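Local coordinates for transcriptional regulator, MarR family (Neisseria meningitidis serogroup B, PDB 3G3Z), which probably binds DNA as a dimeric winged helix-turn-helix transcription factor of the MarR family and regulates gene expression, at the interface of chains A and B. Sequence-based numbering; all coordinates share one arbitrary frame. Chains: chain A/B, Transcriptional regulator, MarR family.

Contact 1: the interface of chains A and B. Residues chain A 114, 119, 122, 126; chain B 5-6, 8-9.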
loop_
_atom_site.group_PDB
_atom_site.type_symbol
_atom_site.label_atom_id
_atom_site.label_comp_id
_atom_site.label_asym_id
_atom_site.label_seq_id
_atom_site.Cartn_x
_atom_site.Cartn_y
_atom_site.Cartn_z
ATOM N N PHE A 114 -6.522 -10.948 -13.938
ATOM C CA PHE A 114 -6.296 -12.300 -13.480
ATOM C C PHE A 114 -6.397 -13.311 -14.610
ATOM O O PHE A 114 -5.955 -14.437 -14.459
ATOM C CB PHE A 114 -7.195 -12.621 -12.281
ATOM C CG PHE A 114 -6.812 -11.854 -11.038
ATOM C CD1 PHE A 114 -5.711 -12.244 -10.279
ATOM C CD2 PHE A 114 -7.524 -10.718 -10.653
ATOM C CE1 PHE A 114 -5.335 -11.520 -9.132
ATOM C CE2 PHE A 114 -7.166 -9.989 -9.520
ATOM C CZ PHE A 114 -6.066 -10.391 -8.754
ATOM N N ASP A 119 -5.009 -18.455 -12.128
ATOM C CA ASP A 119 -5.565 -18.673 -10.787
ATOM C C ASP A 119 -4.695 -19.519 -9.832
ATOM O O ASP A 119 -4.710 -19.273 -8.629
ATOM C CB ASP A 119 -7.001 -19.210 -10.864
ATOM C CG ASP A 119 -7.089 -20.537 -11.573
ATOM O OD1 ASP A 119 -6.132 -20.896 -12.299
ATOM O OD2 ASP A 119 -8.122 -21.222 -11.407
ATOM N N THR A 122 -2.248 -17.083 -8.795
ATOM C CA THR A 122 -2.926 -16.135 -7.904
ATOM C C THR A 122 -3.008 -16.690 -6.474
ATOM O O THR A 122 -2.745 -15.976 -5.504
ATOM C CB THR A 122 -4.342 -15.792 -8.419
ATOM O OG1 THR A 122 -4.247 -15.173 -9.710
ATOM C CG2 THR A 122 -5.052 -14.842 -7.464
ATOM N N PHE A 126 -1.199 -15.242 -3.105
ATOM C CA PHE A 126 -1.986 -14.965 -1.897
ATOM C C PHE A 126 -1.409 -15.662 -0.668
ATOM O O PHE A 126 -1.326 -15.066 0.407
ATOM C CB PHE A 126 -3.453 -15.379 -2.076
ATOM C CG PHE A 126 -4.240 -14.500 -3.024
ATOM C CD1 PHE A 126 -3.717 -13.303 -3.502
ATOM C CD2 PHE A 126 -5.524 -14.870 -3.414
ATOM C CE1 PHE A 126 -4.451 -12.495 -4.366
ATOM C CE2 PHE A 126 -6.266 -14.067 -4.276
ATOM C CZ PHE A 126 -5.731 -12.878 -4.755
ATOM N N GLN B 5 -11.419 -11.858 -7.192
ATOM C CA GLN B 5 -9.951 -11.975 -7.059
ATOM C C GLN B 5 -9.285 -10.634 -6.747
ATOM O O GLN B 5 -8.347 -10.555 -5.939
ATOM C CB GLN B 5 -9.330 -12.533 -8.346
ATOM C CG GLN B 5 -9.935 -13.832 -8.866
ATOM C CD GLN B 5 -8.985 -14.999 -8.767
ATOM O OE1 GLN B 5 -8.157 -15.229 -9.659
ATOM N NE2 GLN B 5 -9.104 -15.761 -7.689
ATOM N N LEU B 6 -9.765 -9.593 -7.425
ATOM C CA LEU B 6 -9.349 -8.221 -7.193
ATOM C C LEU B 6 -9.581 -7.821 -5.733
ATOM O O LEU B 6 -8.757 -7.138 -5.145
ATOM C CB LEU B 6 -10.141 -7.274 -8.104
ATOM C CG LEU B 6 -9.525 -6.040 -8.778
ATOM C CD1 LEU B 6 -10.541 -4.893 -8.833
ATOM C CD2 LEU B 6 -8.241 -5.587 -8.134
ATOM N N GLN B 8 -9.863 -9.961 -3.162
ATOM C CA GLN B 8 -8.934 -10.793 -2.419
ATOM C C GLN B 8 -7.514 -10.229 -2.450
ATOM O O GLN B 8 -6.789 -10.341 -1.474
ATOM C CB GLN B 8 -8.922 -12.202 -2.987
ATOM C CG GLN B 8 -10.198 -12.996 -2.806
ATOM C CD GLN B 8 -10.063 -14.360 -3.450
ATOM O OE1 GLN B 8 -9.093 -15.072 -3.186
ATOM N NE2 GLN B 8 -11.005 -14.722 -4.310
ATOM N N LEU B 9 -7.131 -9.624 -3.573
ATOM C CA LEU B 9 -5.803 -9.039 -3.713
ATOM C C LEU B 9 -5.731 -7.708 -2.968
ATOM O O LEU B 9 -4.820 -7.479 -2.175
ATOM C CB LEU B 9 -5.446 -8.850 -5.190
ATOM C CG LEU B 9 -4.306 -7.866 -5.506
ATOM C CD1 LEU B 9 -2.948 -8.471 -5.195
ATOM C CD2 LEU B 9 -4.352 -7.385 -6.951
#
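B:Gln5, in the first turn of its N-terminal helix, sets the root of its side chain, CB, over the ring of A:Phe114 at the interface of the MarR-type dimer. This CB stands over one face, 3.6 Å from the ring centroid and displaced toward the rim, a CH-pi contact whose nearest carbon is CD2 of A:Phe114 at 3.4 Å. CG leaves the ring face, and the bend at chi2 (-112°) turns the amide back toward chain A, with its plane 63° from that of the ring. CD passes the methyl CG2 of A:Thr122 at 4.1 Å. The carboxamide oxygen OE1 ends near both CB of A:Phe114 and the same methyl of A:Thr122, 3.8 Å from the latter, while NE2 passes that methyl more loosely. CB of A:Asp119 is a looser neighbour of OE1, at 4.3 Å.

One turn further along the helix, B:Gln8 crosses A:Phe126 at about a right angle. Its CB packs on CE2 of that ring at 3.5 Å, and the extended chain carries OE1 along to the same ring carbon. The opposite meta carbon, CE1, meets the helix backbone, 3.8 Å from CA of B:Leu9, whose CD2 reaches CZ of A:Phe114. The two phenylalanines thus receive one helical turn of chain B. A:Phe114 comes from the end of helix 93-117 and A:Phe126 from helix 119-142, so the start of helix 5-26 of chain B is seated where these two helices of chain A join.

Contact 2: the interface of chains A and B. Residues chain A 5-6, 8-9, 132; chain B 114, 125-126, 129.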
loop_
_atom_site.group_PDB
_atom_site.type_symbol
_atom_site.label_atom_id
_atom_site.label_comp_id
_atom_site.label_asym_id
_atom_site.label_seq_id
_atom_site.Cartn_x
_atom_site.Cartn_y
_atom_site.Cartn_z
ATOM N N GLN A 5 15.972 -8.705 0.528
ATOM C CA GLN A 5 14.659 -9.316 0.366
ATOM C C GLN A 5 13.549 -8.366 0.790
ATOM O O GLN A 5 12.553 -8.202 0.091
ATOM C CB GLN A 5 14.572 -10.547 1.243
ATOM C CG GLN A 5 14.105 -11.761 0.526
ATOM C CD GLN A 5 15.211 -12.751 0.363
ATOM O OE1 GLN A 5 15.523 -13.506 1.288
ATOM N NE2 GLN A 5 15.829 -12.753 -0.809
ATOM N N LEU A 6 13.744 -7.761 1.958
ATOM C CA LEU A 6 12.794 -6.845 2.563
ATOM C C LEU A 6 12.606 -5.626 1.678
ATOM O O LEU A 6 11.490 -5.131 1.515
ATOM C CB LEU A 6 13.311 -6.425 3.941
ATOM C CG LEU A 6 12.400 -6.030 5.113
ATOM C CD1 LEU A 6 12.685 -4.604 5.610
ATOM C CD2 LEU A 6 10.910 -6.281 4.847
ATOM N N GLN A 8 13.147 -5.536 -1.546
ATOM C CA GLN A 8 12.504 -6.024 -2.742
ATOM C C GLN A 8 11.018 -6.238 -2.533
ATOM O O GLN A 8 10.222 -5.962 -3.427
ATOM C CB GLN A 8 13.177 -7.305 -3.211
ATOM C CG GLN A 8 14.363 -7.053 -4.108
ATOM C CD GLN A 8 14.844 -8.312 -4.796
ATOM O OE1 GLN A 8 15.232 -9.284 -4.144
ATOM N NE2 GLN A 8 14.823 -8.302 -6.124
ATOM N N LEU A 9 10.652 -6.708 -1.343
ATOM C CA LEU A 9 9.249 -6.897 -0.985
ATOM C C LEU A 9 8.549 -5.555 -0.785
ATOM O O LEU A 9 7.471 -5.317 -1.338
ATOM C CB LEU A 9 9.105 -7.768 0.282
ATOM C CG LEU A 9 7.652 -8.011 0.728
ATOM C CD1 LEU A 9 6.966 -9.000 -0.213
ATOM C CD2 LEU A 9 7.560 -8.492 2.165
ATOM N N LEU A 132 3.986 -14.077 4.632
ATOM C CA LEU A 132 4.872 -12.956 4.920
ATOM C C LEU A 132 4.245 -12.019 5.947
ATOM O O LEU A 132 4.882 -11.687 6.929
ATOM C CB LEU A 132 5.243 -12.205 3.644
ATOM C CG LEU A 132 6.272 -12.929 2.773
ATOM C CD1 LEU A 132 6.205 -12.437 1.330
ATOM C CD2 LEU A 132 7.682 -12.795 3.336
ATOM N N PHE B 114 11.940 -13.945 5.936
ATOM C CA PHE B 114 12.029 -14.822 4.772
ATOM C C PHE B 114 12.568 -16.221 5.084
ATOM O O PHE B 114 12.788 -17.029 4.175
ATOM C CB PHE B 114 12.822 -14.136 3.652
ATOM C CG PHE B 114 12.096 -12.973 3.049
ATOM C CD1 PHE B 114 11.244 -13.160 1.965
ATOM C CD2 PHE B 114 12.223 -11.697 3.593
ATOM C CE1 PHE B 114 10.551 -12.087 1.415
ATOM C CE2 PHE B 114 11.532 -10.619 3.049
ATOM C CZ PHE B 114 10.696 -10.816 1.959
ATOM N N LEU B 125 8.390 -14.908 -6.545
ATOM C CA LEU B 125 7.406 -14.036 -5.917
ATOM C C LEU B 125 7.580 -12.572 -6.365
ATOM O O LEU B 125 6.607 -11.885 -6.680
ATOM C CB LEU B 125 7.503 -14.142 -4.391
ATOM C CG LEU B 125 6.702 -13.104 -3.589
ATOM C CD1 LEU B 125 5.221 -13.422 -3.604
ATOM C CD2 LEU B 125 7.225 -13.006 -2.157
ATOM N N PHE B 126 8.825 -12.106 -6.391
ATOM C CA PHE B 126 9.111 -10.745 -6.834
ATOM C C PHE B 126 8.813 -10.537 -8.314
ATOM O O PHE B 126 8.305 -9.488 -8.701
ATOM C CB PHE B 126 10.551 -10.348 -6.489
ATOM C CG PHE B 126 10.847 -10.381 -5.010
ATOM C CD1 PHE B 126 9.842 -10.110 -4.077
ATOM C CD2 PHE B 126 12.127 -10.677 -4.547
ATOM C CE1 PHE B 126 10.101 -10.139 -2.702
ATOM C CE2 PHE B 126 12.402 -10.708 -3.167
ATOM C CZ PHE B 126 11.383 -10.433 -2.245
ATOM N N LEU B 129 4.926 -10.381 -8.509
ATOM C CA LEU B 129 4.471 -9.045 -8.154
ATOM C C LEU B 129 4.706 -8.058 -9.300
ATOM O O LEU B 129 3.811 -7.292 -9.651
ATOM C CB LEU B 129 5.144 -8.584 -6.860
ATOM C CG LEU B 129 4.589 -9.267 -5.609
ATOM C CD1 LEU B 129 5.569 -9.226 -4.453
ATOM C CD2 LEU B 129 3.238 -8.654 -5.208
HETATM O O HOH W 1 14.649 -16.623 1.749
#
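The ring of B:Phe114 is sandwiched between two side chains of chain A. CG of A:Gln5 stands over the centre of one face, 3.4 Å from the ring centroid, and CD2 of A:Leu132 covers the opposite face nearer the rim, 3.5 Å from CE1 of B:Phe114. CB of A:Leu9 lies in the ring plane at its edge, so contacts on both faces and at the edge restrict the ring's position. The other branch of A:Leu132, CD1, meets CD2 of B:Leu125 tip to tip at 3.7 Å.

Farther out, CB of A:Gln8 rests over a face of B:Phe126, 3.7 Å from its centroid. Extension of the A:Gln8 chain beyond CG (chi2 -168°) carries the amide along the CD2-CE2 side of the ring, with the two planes 55° apart. CZ of B:Phe126 approaches the backbone O of A:Gln5 at 3.4 Å.

At the polar rim, the bend of A:Gln5 at chi2 (110°) brings OE1 past CB of B:Phe114. A water bridges the chains here, 3.3 Å from OE1 of A:Gln5 and 3.1 Å from the backbone O of B:Phe114. The patch holds the N-terminal helix of chain A, with A:Leu132 of its C-terminal helix, against helices 93-114 and 119-143 of chain B and so helps keep the dimer together.

Contact 3: the interface of chains A and B. Residues chain A 9, 12, 125, 129; chain B 9, 13, 125, 128-129, 132.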
loop_
_atom_site.group_PDB
_atom_site.type_symbol
_atom_site.label_atom_id
_atom_site.label_comp_id
_atom_site.label_asym_id
_atom_site.label_seq_id
_atom_site.Cartn_x
_atom_site.Cartn_y
_atom_site.Cartn_z
ATOM N N LEU A 9 10.652 -6.708 -1.343
ATOM C CA LEU A 9 9.249 -6.897 -0.985
ATOM C C LEU A 9 8.549 -5.555 -0.785
ATOM O O LEU A 9 7.471 -5.317 -1.338
ATOM C CB LEU A 9 9.105 -7.768 0.282
ATOM C CG LEU A 9 7.652 -8.011 0.728
ATOM C CD1 LEU A 9 6.966 -9.000 -0.213
ATOM C CD2 LEU A 9 7.560 -8.492 2.165
ATOM N N ARG A 12 7.689 -3.564 -3.849
ATOM C CA ARG A 12 6.728 -4.229 -4.748
ATOM C C ARG A 12 5.319 -4.280 -4.225
ATOM O O ARG A 12 4.381 -4.238 -5.012
ATOM C CB ARG A 12 7.190 -5.645 -5.117
ATOM C CG ARG A 12 8.154 -5.670 -6.259
ATOM C CD ARG A 12 8.905 -6.994 -6.335
ATOM N NE ARG A 12 9.886 -6.957 -7.413
ATOM C CZ ARG A 12 11.085 -6.382 -7.325
ATOM N NH1 ARG A 12 11.474 -5.800 -6.197
ATOM N NH2 ARG A 12 11.902 -6.394 -8.366
ATOM N N LEU A 125 0.462 -16.474 -5.007
ATOM C CA LEU A 125 0.753 -15.121 -4.555
ATOM C C LEU A 125 0.060 -14.830 -3.228
ATOM O O LEU A 125 0.670 -14.275 -2.320
ATOM C CB LEU A 125 0.367 -14.086 -5.616
ATOM C CG LEU A 125 0.663 -12.624 -5.243
ATOM C CD1 LEU A 125 2.144 -12.285 -5.426
ATOM C CD2 LEU A 125 -0.197 -11.699 -6.058
ATOM N N LEU A 129 1.882 -14.018 0.361
ATOM C CA LEU A 129 1.595 -12.744 1.018
ATOM C C LEU A 129 1.019 -12.987 2.404
ATOM O O LEU A 129 1.384 -12.301 3.359
ATOM C CB LEU A 129 0.629 -11.889 0.187
ATOM C CG LEU A 129 1.115 -11.305 -1.148
ATOM C CD1 LEU A 129 -0.067 -10.724 -1.940
ATOM C CD2 LEU A 129 2.212 -10.240 -0.942
ATOM N N LEU B 9 -7.131 -9.624 -3.573
ATOM C CA LEU B 9 -5.803 -9.039 -3.713
ATOM C C LEU B 9 -5.731 -7.708 -2.968
ATOM O O LEU B 9 -4.820 -7.479 -2.175
ATOM C CB LEU B 9 -5.446 -8.850 -5.190
ATOM C CG LEU B 9 -4.306 -7.866 -5.506
ATOM C CD1 LEU B 9 -2.948 -8.471 -5.195
ATOM C CD2 LEU B 9 -4.352 -7.385 -6.951
ATOM N N ILE B 13 -2.943 -6.836 -0.092
ATOM C CA ILE B 13 -1.825 -5.901 -0.277
ATOM C C ILE B 13 -1.916 -4.705 0.670
ATOM O O ILE B 13 -0.892 -4.212 1.157
ATOM C CB ILE B 13 -1.656 -5.420 -1.742
ATOM C CG1 ILE B 13 -3.014 -5.100 -2.352
ATOM C CG2 ILE B 13 -0.904 -6.490 -2.560
ATOM C CD1 ILE B 13 -3.064 -3.853 -3.175
ATOM N N LEU B 125 8.390 -14.908 -6.545
ATOM C CA LEU B 125 7.406 -14.036 -5.917
ATOM C C LEU B 125 7.580 -12.572 -6.365
ATOM O O LEU B 125 6.607 -11.885 -6.680
ATOM C CB LEU B 125 7.503 -14.142 -4.391
ATOM C CG LEU B 125 6.702 -13.104 -3.589
ATOM C CD1 LEU B 125 5.221 -13.422 -3.604
ATOM C CD2 LEU B 125 7.225 -13.006 -2.157
ATOM N N ASP B 128 6.542 -12.303 -9.857
ATOM C CA ASP B 128 5.075 -12.384 -9.866
ATOM C C ASP B 128 4.434 -11.031 -9.561
ATOM O O ASP B 128 3.521 -10.588 -10.268
ATOM C CB ASP B 128 4.573 -13.429 -8.860
ATOM C CG ASP B 128 4.591 -14.853 -9.419
ATOM O OD1 ASP B 128 4.712 -15.041 -10.654
ATOM O OD2 ASP B 128 4.474 -15.795 -8.607
ATOM N N LEU B 129 4.926 -10.381 -8.509
ATOM C CA LEU B 129 4.471 -9.045 -8.154
ATOM C C LEU B 129 4.706 -8.058 -9.300
ATOM O O LEU B 129 3.811 -7.292 -9.651
ATOM C CB LEU B 129 5.144 -8.584 -6.860
ATOM C CG LEU B 129 4.589 -9.267 -5.609
ATOM C CD1 LEU B 129 5.569 -9.226 -4.453
ATOM C CD2 LEU B 129 3.238 -8.654 -5.208
ATOM N N LEU B 132 2.290 -8.858 -12.016
ATOM C CA LEU B 132 0.997 -8.360 -11.551
ATOM C C LEU B 132 0.870 -6.858 -11.786
ATOM O O LEU B 132 -0.119 -6.386 -12.370
ATOM C CB LEU B 132 0.801 -8.660 -10.066
ATOM C CG LEU B 132 -0.582 -9.075 -9.564
ATOM C CD1 LEU B 132 -0.734 -8.611 -8.131
ATOM C CD2 LEU B 132 -1.726 -8.531 -10.397
#
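A:Leu125 and B:Leu125 meet through their CD1 methyls, 3.8 Å apart, in the all-helical dimerisation region typical of the MarR family. Aliphatic packing between the C-terminal helices, 119-142 of chain A and 119-143 of chain B, forms the centre of the contact, with N-terminal helix residues alongside, and the two leucine side chains cross at about a right angle. In A:Leu125, CG points away from the backbone N (chi1 -179°), and the two methyls part to serve different neighbours. CD1 also touches CD2 of B:Leu129 at 3.8 Å, again with nearly perpendicular side chains, and CD2 turns to CD1 of B:Leu132 at 3.8 Å. A:Leu125 is therefore inserted among three leucines of the partner helix, and it buries 73 Å² against chain B. Looser aliphatic neighbours continue the surface: CD2 of A:Leu125 faces CD1 of B:Leu9 at 4.3 Å, and CD1 of A:Leu129 faces the CG2 branch of B:Ile13.

Contacts of the second kind use the hydrocarbon parts of charged residues. CB of A:Arg12 packs 4.0 Å from CB of B:Leu129, and CD passes the same atom; the chain, extended from CG to NE, touches the leucine with its aliphatic part and takes the guanidinium group away from it. CB of B:Asp128 borders CD1 of A:Leu125 at 4.4 Å.

Contact 4: the interface of chains A and B. Residues chain A 13, 129, 132-133, 136; chain B 16, 19-20.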
loop_
_atom_site.group_PDB
_atom_site.type_symbol
_atom_site.label_atom_id
_atom_site.label_comp_id
_atom_site.label_asym_id
_atom_site.label_seq_id
_atom_site.Cartn_x
_atom_site.Cartn_y
_atom_site.Cartn_z
ATOM N N ILE A 13 5.158 -4.418 -2.912
ATOM C CA ILE A 13 3.811 -4.386 -2.320
ATOM C C ILE A 13 3.252 -2.972 -2.363
ATOM O O ILE A 13 2.058 -2.775 -2.605
ATOM C CB ILE A 13 3.752 -4.987 -0.881
ATOM C CG1 ILE A 13 4.649 -4.207 0.102
ATOM C CG2 ILE A 13 4.089 -6.495 -0.930
ATOM C CD1 ILE A 13 4.480 -4.577 1.576
ATOM N N LEU A 129 1.882 -14.018 0.361
ATOM C CA LEU A 129 1.595 -12.744 1.018
ATOM C C LEU A 129 1.019 -12.987 2.404
ATOM O O LEU A 129 1.384 -12.301 3.359
ATOM C CB LEU A 129 0.629 -11.889 0.187
ATOM C CG LEU A 129 1.115 -11.305 -1.148
ATOM C CD1 LEU A 129 -0.067 -10.724 -1.940
ATOM C CD2 LEU A 129 2.212 -10.240 -0.942
ATOM N N LEU A 132 3.986 -14.077 4.632
ATOM C CA LEU A 132 4.872 -12.956 4.920
ATOM C C LEU A 132 4.245 -12.019 5.947
ATOM O O LEU A 132 4.882 -11.687 6.929
ATOM C CB LEU A 132 5.243 -12.205 3.644
ATOM C CG LEU A 132 6.272 -12.929 2.773
ATOM C CD1 LEU A 132 6.205 -12.437 1.330
ATOM C CD2 LEU A 132 7.682 -12.795 3.336
ATOM N N ALA A 133 2.987 -11.642 5.729
ATOM C CA ALA A 133 2.242 -10.793 6.655
ATOM C C ALA A 133 2.176 -11.382 8.069
ATOM O O ALA A 133 2.386 -10.672 9.048
ATOM C CB ALA A 133 0.827 -10.499 6.113
HETATM N N MSE A 136 5.800 -11.265 9.637
HETATM C CA MSE A 136 6.075 -9.864 9.912
HETATM C C MSE A 136 5.327 -9.385 11.143
HETATM O O MSE A 136 5.932 -8.749 11.996
HETATM C CB MSE A 136 5.713 -8.984 8.721
HETATM C CG MSE A 136 6.565 -9.208 7.511
HETATM SE SE MSE A 136 5.831 -8.311 5.940
HETATM C CE MSE A 136 3.939 -8.467 6.301
ATOM N N ILE B 16 -0.768 -5.991 4.058
ATOM C CA ILE B 16 0.687 -6.167 4.082
ATOM C C ILE B 16 1.478 -4.839 4.030
ATOM O O ILE B 16 2.501 -4.713 4.708
ATOM C CB ILE B 16 1.195 -7.242 3.040
ATOM C CG1 ILE B 16 2.597 -7.748 3.393
ATOM C CG2 ILE B 16 1.220 -6.693 1.639
ATOM C CD1 ILE B 16 2.917 -9.166 2.877
ATOM N N VAL B 19 1.306 -3.452 7.521
ATOM C CA VAL B 19 2.247 -4.184 8.356
ATOM C C VAL B 19 3.671 -3.661 8.136
ATOM O O VAL B 19 4.389 -3.394 9.100
ATOM C CB VAL B 19 2.156 -5.701 8.115
ATOM C CG1 VAL B 19 3.142 -6.438 9.023
ATOM C CG2 VAL B 19 0.710 -6.197 8.354
ATOM N N PHE B 20 4.070 -3.493 6.878
ATOM C CA PHE B 20 5.395 -2.942 6.572
ATOM C C PHE B 20 5.590 -1.542 7.167
ATOM O O PHE B 20 6.648 -1.248 7.736
ATOM C CB PHE B 20 5.644 -2.927 5.061
ATOM C CG PHE B 20 7.067 -2.585 4.673
ATOM C CD1 PHE B 20 8.114 -3.451 4.970
ATOM C CD2 PHE B 20 7.354 -1.403 3.992
ATOM C CE1 PHE B 20 9.442 -3.133 4.601
ATOM C CE2 PHE B 20 8.674 -1.082 3.617
ATOM C CZ PHE B 20 9.711 -1.948 3.919
#
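B:Ile16 inserts its longer branch between A:Ile13 and the C-terminal helix of chain A, burying 80 Å² against the partner. The terminal methyl CE of A:Met136, a selenomethionine, presses on CG1 of B:Ile16 at 3.3 Å and on CG1 of B:Val19 at 3.5 Å, both tighter than ordinary van der Waals contact. Beyond CG1, the methyl CD1 of B:Ile16 reaches the helix backbone, 3.5 Å from the carbonyl O of A:Leu129, and also touches CB of A:Leu132 and, at 4.1 Å, CB of A:Ala133. Its shorter branch, CG2, faces CG2 of A:Ile13 at 3.9 Å, the two isoleucines crossing at about a right angle.

These approaches follow from the shapes of the side chains. CG1 of B:Ile16 points away from its own backbone N (chi1 -161°), which directs the long branch to chain A's C-terminal helix. A bend about the CG-SE bond of A:Met136 (chi3 -34°) folds CE in between B:Ile16 and B:Val19. Farther out, CD1 of A:Ile13 extends past the backbone of B:Ile16 to CB of B:Phe20, 4.0 Å away. The apolar patch joins the N-terminal helices of both subunits to the C-terminal helix of chain A, contributing to the dimer's hydrophobic core.

Contacts 1 and 2, their C-alpha centres about 17 Å apart, share a two-fold related core, Phe114 and Phe126 against the partner's first helical turns, but Gln5 is folded differently in the two. Contact 3 lies between them, about 10 Å from contact 1 and 8 Å from contact 2, sharing B:Leu9 with the first and A:Leu9, B:Leu125 and B:Leu129 with the second. Contact 4 is about 9 Å from contact 2, through A:Leu132, and about 10 Å from contact 3, through A:Leu129. N- and C-terminal helices of both subunits thus form one continuous, intertwined interface, which probably helps set the spacing of the two DNA-binding domains.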